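PDB 2HIY: hypothetical protein from Streptococcus pneumoniae, which is of unknown function, a conserved bacterial protein of the DUF1697 family built around two four-stranded antiparallel sheets. Local coordinates for residues L92-W95 / W96-L100; L124-K127 / D128-L131. All coordinates share one frame; numbering follows the deposited sequence. Where two conformers were deposited one is given.

Contact 1 of 2, residues L92-W95 / W96-L100; sequences LPAW and WSRDL
At the edge of the W96 indole, in the plane of that ring, sits W95 CZ3, 3.8 Å from W96 CE3; the W95 ring in turn has P93 CB over one face, offset toward the rim. The W96 ring is met obliquely by L92, whose CD2 comes to 4.0 Å from W96 CD1, and P93 CD runs alongside W96 CB at 4.0 Å. R98, extended from CG to NE, reaches back along the turn: its guanidinium has A94 O above one face, over the centre, and its NH1 lies 3.5 Å from W95 CB. A chi1 of 50° folds the W95 indole back over its own backbone, bringing CE3 to 3.5 Å from W96 N. The backbone is a short 3-10 turn, residues 94-97, in the loop between helix 82-89 and strand 102-108. Its i+3 bonds run from W96 N to P93 O and from R98 N to W95 O, each 3.0 Å. A water donates to A94 O. W96 is buried, its ring edge-to-face with both F139 and F174, and K103 NZ bonds the carbonyls of W96 and R98.

Contact 2 of 2, residues L124-K127 / D128-L131; sequences LELK and DEVL
This is a local turn contact at the surface, where the loop after helix 114-122 doubles back into strand 129-133, an outermost strand of its four-stranded antiparallel sheet within the chain. E129, L126 and the backbone of K127 carry it. The carboxylate of E129 turns back on the preceding loop, and its OE2 takes the N-H of K127 at 2.8 Å in a nearly straight bond (177°), using the anti lone pair, the one away from OE1. E129 CG sits between the backbone N and the carbonyl carbon (chi1 68°), which carries the chain over L126: E129 CD lies 3.8 Å from L126 CD2, the two side chains running nearly perpendicular. D128 is the centre of an inverse gamma turn, closed by a weak bond from E129 N to K127 O at 2.8 Å. The E129 carboxylate also accepts A152 N at OE2, and W140 NE1 and Y153 N at OE1; this buried acid is thus gripped by four N-H groups, which would probably favour its ionised form. Farther along the strand, L131 meets L126 crosswise through methyls, CD2 to L126 CD1 at 3.8 Å. Both leucines also touch W140 of strand 137-142, while L126 reaches A152 of helix 152-156. At the turn, D128 OD2 bonds S147 OG.

Both contacts are local turns at the surface, on the same side of the chain's centre, and each leads into a strand of the sheet formed by 129-133, 137-142, 102-108 and 166-170. Contact 1 enters strand 102-108, one of the inner strands, and places aromatic rings against the sheet; contact 2 enters 129-133, an outermost strand, and relies on a buried carboxylate taking backbone and indole N-H groups. Each still has one buried residue, W96 and E129 respectively. They meet directly: W95 CZ2 lies 4.0 Å from L131 C, and W95 and L100 pack on V130 in its modelled conformer, so side chains of 92-100 cover part of the edge strand that 128-131 opens.

Contact 1 of 2, residues L92-W95 / W96-L100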
loop_
_atom_site.group_PDB
_atom_site.type_symbol
_atom_site.label_atom_id
_atom_site.label_comp_id
_atom_site.label_asym_id
_atom_site.label_seq_id
_atom_site.Cartn_x
_atom_site.Cartn_y
_atom_site.Cartn_z
ATOM N N LEU D 92 13.959 16.567 31.120
ATOM C CA LEU D 92 13.658 15.358 30.368
ATOM C C LEU D 92 13.404 14.236 31.344
ATOM O O LEU D 92 14.132 14.092 32.324
ATOM C CB LEU D 92 14.839 14.937 29.484
ATOM C CG LEU D 92 15.313 15.945 28.428
ATOM C CD1 LEU D 92 16.611 15.510 27.729
ATOM C CD2 LEU D 92 14.206 16.172 27.399
ATOM N N PRO D 93 12.402 13.401 31.063
ATOM C CA PRO D 93 12.221 12.213 31.903
ATOM C C PRO D 93 13.465 11.313 31.857
ATOM O O PRO D 93 14.117 11.208 30.809
ATOM C CB PRO D 93 11.015 11.510 31.270
ATOM C CG PRO D 93 10.259 12.642 30.546
ATOM C CD PRO D 93 11.358 13.528 30.020
ATOM N N ALA D 94 13.762 10.599 32.931
ATOM C CA ALA D 94 14.948 9.728 32.925
ATOM C C ALA D 94 14.793 8.633 31.885
ATOM O O ALA D 94 15.778 8.208 31.244
ATOM C CB ALA D 94 15.189 9.155 34.302
ATOM N N TRP D 95 13.564 8.203 31.632
ATOM C CA TRP D 95 13.350 7.113 30.681
ATOM C C TRP D 95 13.487 7.581 29.240
ATOM O O TRP D 95 13.625 6.764 28.327
ATOM C CB TRP D 95 11.991 6.453 30.926
ATOM C CG TRP D 95 10.821 7.413 31.013
ATOM C CD1 TRP D 95 10.240 7.881 32.161
ATOM C CD2 TRP D 95 10.068 7.956 29.926
ATOM N NE1 TRP D 95 9.172 8.701 31.855
ATOM C CE2 TRP D 95 9.058 8.759 30.492
ATOM C CE3 TRP D 95 10.149 7.857 28.527
ATOM C CZ2 TRP D 95 8.113 9.439 29.709
ATOM C CZ3 TRP D 95 9.204 8.544 27.763
ATOM C CH2 TRP D 95 8.221 9.328 28.359
ATOM N N TRP D 96 13.471 8.892 29.014
ATOM C CA TRP D 96 13.533 9.401 27.654
ATOM C C TRP D 96 14.847 9.070 26.978
ATOM O O TRP D 96 14.911 9.004 25.744
ATOM C CB TRP D 96 13.296 10.911 27.675
ATOM C CG TRP D 96 13.255 11.630 26.346
ATOM C CD1 TRP D 96 14.155 12.522 25.888
ATOM C CD2 TRP D 96 12.198 11.563 25.379
ATOM N NE1 TRP D 96 13.754 13.023 24.666
ATOM C CE2 TRP D 96 12.569 12.430 24.318
ATOM C CE3 TRP D 96 11.000 10.841 25.288
ATOM C CZ2 TRP D 96 11.747 12.643 23.212
ATOM C CZ3 TRP D 96 10.205 11.027 24.173
ATOM C CH2 TRP D 96 10.587 11.920 23.137
ATOM N N SER D 97 15.909 8.863 27.739
ATOM C CA SER D 97 17.179 8.512 27.114
ATOM C C SER D 97 17.392 7.003 26.948
ATOM O O SER D 97 18.352 6.592 26.298
ATOM C CB SER D 97 18.353 9.135 27.877
ATOM O OG SER D 97 18.385 8.659 29.201
ATOM N N ARG D 98 16.502 6.185 27.517
ATOM C CA ARG D 98 16.659 4.729 27.499
ATOM C C ARG D 98 16.151 4.095 26.199
ATOM O O ARG D 98 15.428 4.735 25.427
ATOM C CB ARG D 98 15.918 4.101 28.677
ATOM C CG ARG D 98 16.451 4.545 30.004
ATOM C CD ARG D 98 15.731 3.782 31.109
ATOM N NE ARG D 98 16.215 4.334 32.369
ATOM C CZ ARG D 98 15.437 4.867 33.317
ATOM N NH1 ARG D 98 14.114 4.798 33.216
ATOM N NH2 ARG D 98 16.015 5.419 34.373
ATOM N N ASP D 99 16.491 2.822 26.001
ATOM C CA ASP D 99 16.227 2.130 24.735
ATOM C C ASP D 99 14.827 1.536 24.656
ATOM O O ASP D 99 14.654 0.331 24.466
ATOM C CB ASP D 99 17.278 1.027 24.573
ATOM C CG ASP D 99 17.241 0.366 23.205
ATOM O OD1 ASP D 99 16.833 1.022 22.215
ATOM O OD2 ASP D 99 17.638 -0.819 23.139
ATOM N N LEU D 100 13.815 2.391 24.774
ATOM C CA LEU D 100 12.430 1.965 24.600
ATOM C C LEU D 100 12.226 1.714 23.129
ATOM O O LEU D 100 12.887 2.339 22.281
ATOM C CB LEU D 100 11.495 3.088 25.039
ATOM C CG LEU D 100 11.230 3.147 26.546
ATOM C CD1 LEU D 100 12.454 3.590 27.348
ATOM C CD2 LEU D 100 10.089 4.127 26.785
HETATM O O HOH W 1 16.708 11.379 29.987
HETATM O O HOH W 2 18.320 8.542 32.045
#

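Contact 2 of 2, residues L124-K127 / D128-L131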
loop_
_atom_site.group_PDB
_atom_site.type_symbol
_atom_site.label_atom_id
_atom_site.label_comp_id
_atom_site.label_asym_id
_atom_site.label_seq_id
_atom_site.Cartn_x
_atom_site.Cartn_y
_atom_site.Cartn_z
ATOM N N LEU D 124 -7.177 8.237 29.336
ATOM C CA LEU D 124 -6.861 7.013 28.623
ATOM C C LEU D 124 -6.223 5.986 29.568
ATOM O O LEU D 124 -5.387 6.341 30.405
ATOM C CB LEU D 124 -5.901 7.318 27.482
ATOM C CG LEU D 124 -6.314 8.395 26.483
ATOM C CD1 LEU D 124 -5.194 8.575 25.453
ATOM C CD2 LEU D 124 -7.620 8.014 25.776
ATOM N N GLU D 125 -6.611 4.723 29.413
ATOM C CA GLU D 125 -5.966 3.687 30.215
ATOM C C GLU D 125 -4.661 3.236 29.558
ATOM O O GLU D 125 -4.676 2.531 28.558
ATOM C CB GLU D 125 -6.890 2.475 30.503
ATOM C CG GLU D 125 -6.213 1.474 31.482
ATOM C CD GLU D 125 -7.066 0.263 31.850
ATOM O OE1 GLU D 125 -7.916 -0.159 31.037
ATOM O OE2 GLU D 125 -6.892 -0.280 32.959
ATOM N N LEU D 126 -3.550 3.661 30.141
ATOM C CA LEU D 126 -2.230 3.294 29.625
ATOM C C LEU D 126 -1.912 1.844 29.913
ATOM O O LEU D 126 -2.344 1.287 30.932
ATOM C CB LEU D 126 -1.181 4.186 30.236
ATOM C CG LEU D 126 -1.408 5.683 30.067
ATOM C CD1 LEU D 126 -0.210 6.420 30.628
ATOM C CD2 LEU D 126 -1.645 6.073 28.578
ATOM N N LYS D 127 -1.148 1.249 29.012
ATOM C CA LYS D 127 -0.672 -0.120 29.160
ATOM C C LYS D 127 0.868 -0.102 29.130
ATOM O O LYS D 127 1.454 0.460 30.061
ATOM C CB LYS D 127 -1.299 -1.043 28.127
ATOM C CG LYS D 127 -2.840 -1.164 28.302
ATOM C CD LYS D 127 -3.155 -2.042 29.498
ATOM C CE LYS D 127 -4.640 -2.318 29.639
ATOM N NZ LYS D 127 -4.817 -3.313 30.749
ATOM N N ASP D 128 1.503 -0.649 28.099
ATOM C CA ASP D 128 2.969 -0.820 28.214
ATOM C C ASP D 128 3.675 0.431 27.668
ATOM O O ASP D 128 4.344 0.427 26.630
ATOM C CB ASP D 128 3.425 -2.067 27.479
ATOM C CG ASP D 128 4.848 -2.485 27.841
ATOM O OD1 ASP D 128 5.327 -2.054 28.923
ATOM O OD2 ASP D 128 5.440 -3.231 27.019
ATOM N N GLU D 129 3.518 1.507 28.430
ATOM C CA GLU D 129 3.922 2.819 27.972
ATOM C C GLU D 129 4.016 3.742 29.152
ATOM O O GLU D 129 3.509 3.437 30.243
ATOM C CB GLU D 129 2.893 3.355 26.950
ATOM C CG GLU D 129 1.537 3.678 27.572
ATOM C CD GLU D 129 0.422 3.593 26.570
ATOM O OE1 GLU D 129 0.450 4.351 25.568
ATOM O OE2 GLU D 129 -0.474 2.743 26.747
ATOM N N VAL D 130 4.606 4.903 28.894
ATOM C CA VAL D 130 4.852 5.900 29.913
ATOM C C VAL D 130 4.794 7.272 29.244
ATOM O O VAL D 130 5.311 7.453 28.134
ATOM C CB VAL D 130 6.217 5.672 30.591
ATOM C CG1 VAL D 130 7.355 5.764 29.567
ATOM C CG2 VAL D 130 6.414 6.648 31.762
ATOM N N LEU D 131 4.159 8.238 29.890
ATOM C CA LEU D 131 4.132 9.570 29.301
ATOM C C LEU D 131 4.366 10.623 30.362
ATOM O O LEU D 131 4.068 10.380 31.548
ATOM C CB LEU D 131 2.843 9.830 28.479
ATOM C CG LEU D 131 1.519 9.829 29.263
ATOM C CD1 LEU D 131 1.154 11.237 29.772
ATOM C CD2 LEU D 131 0.396 9.384 28.360
#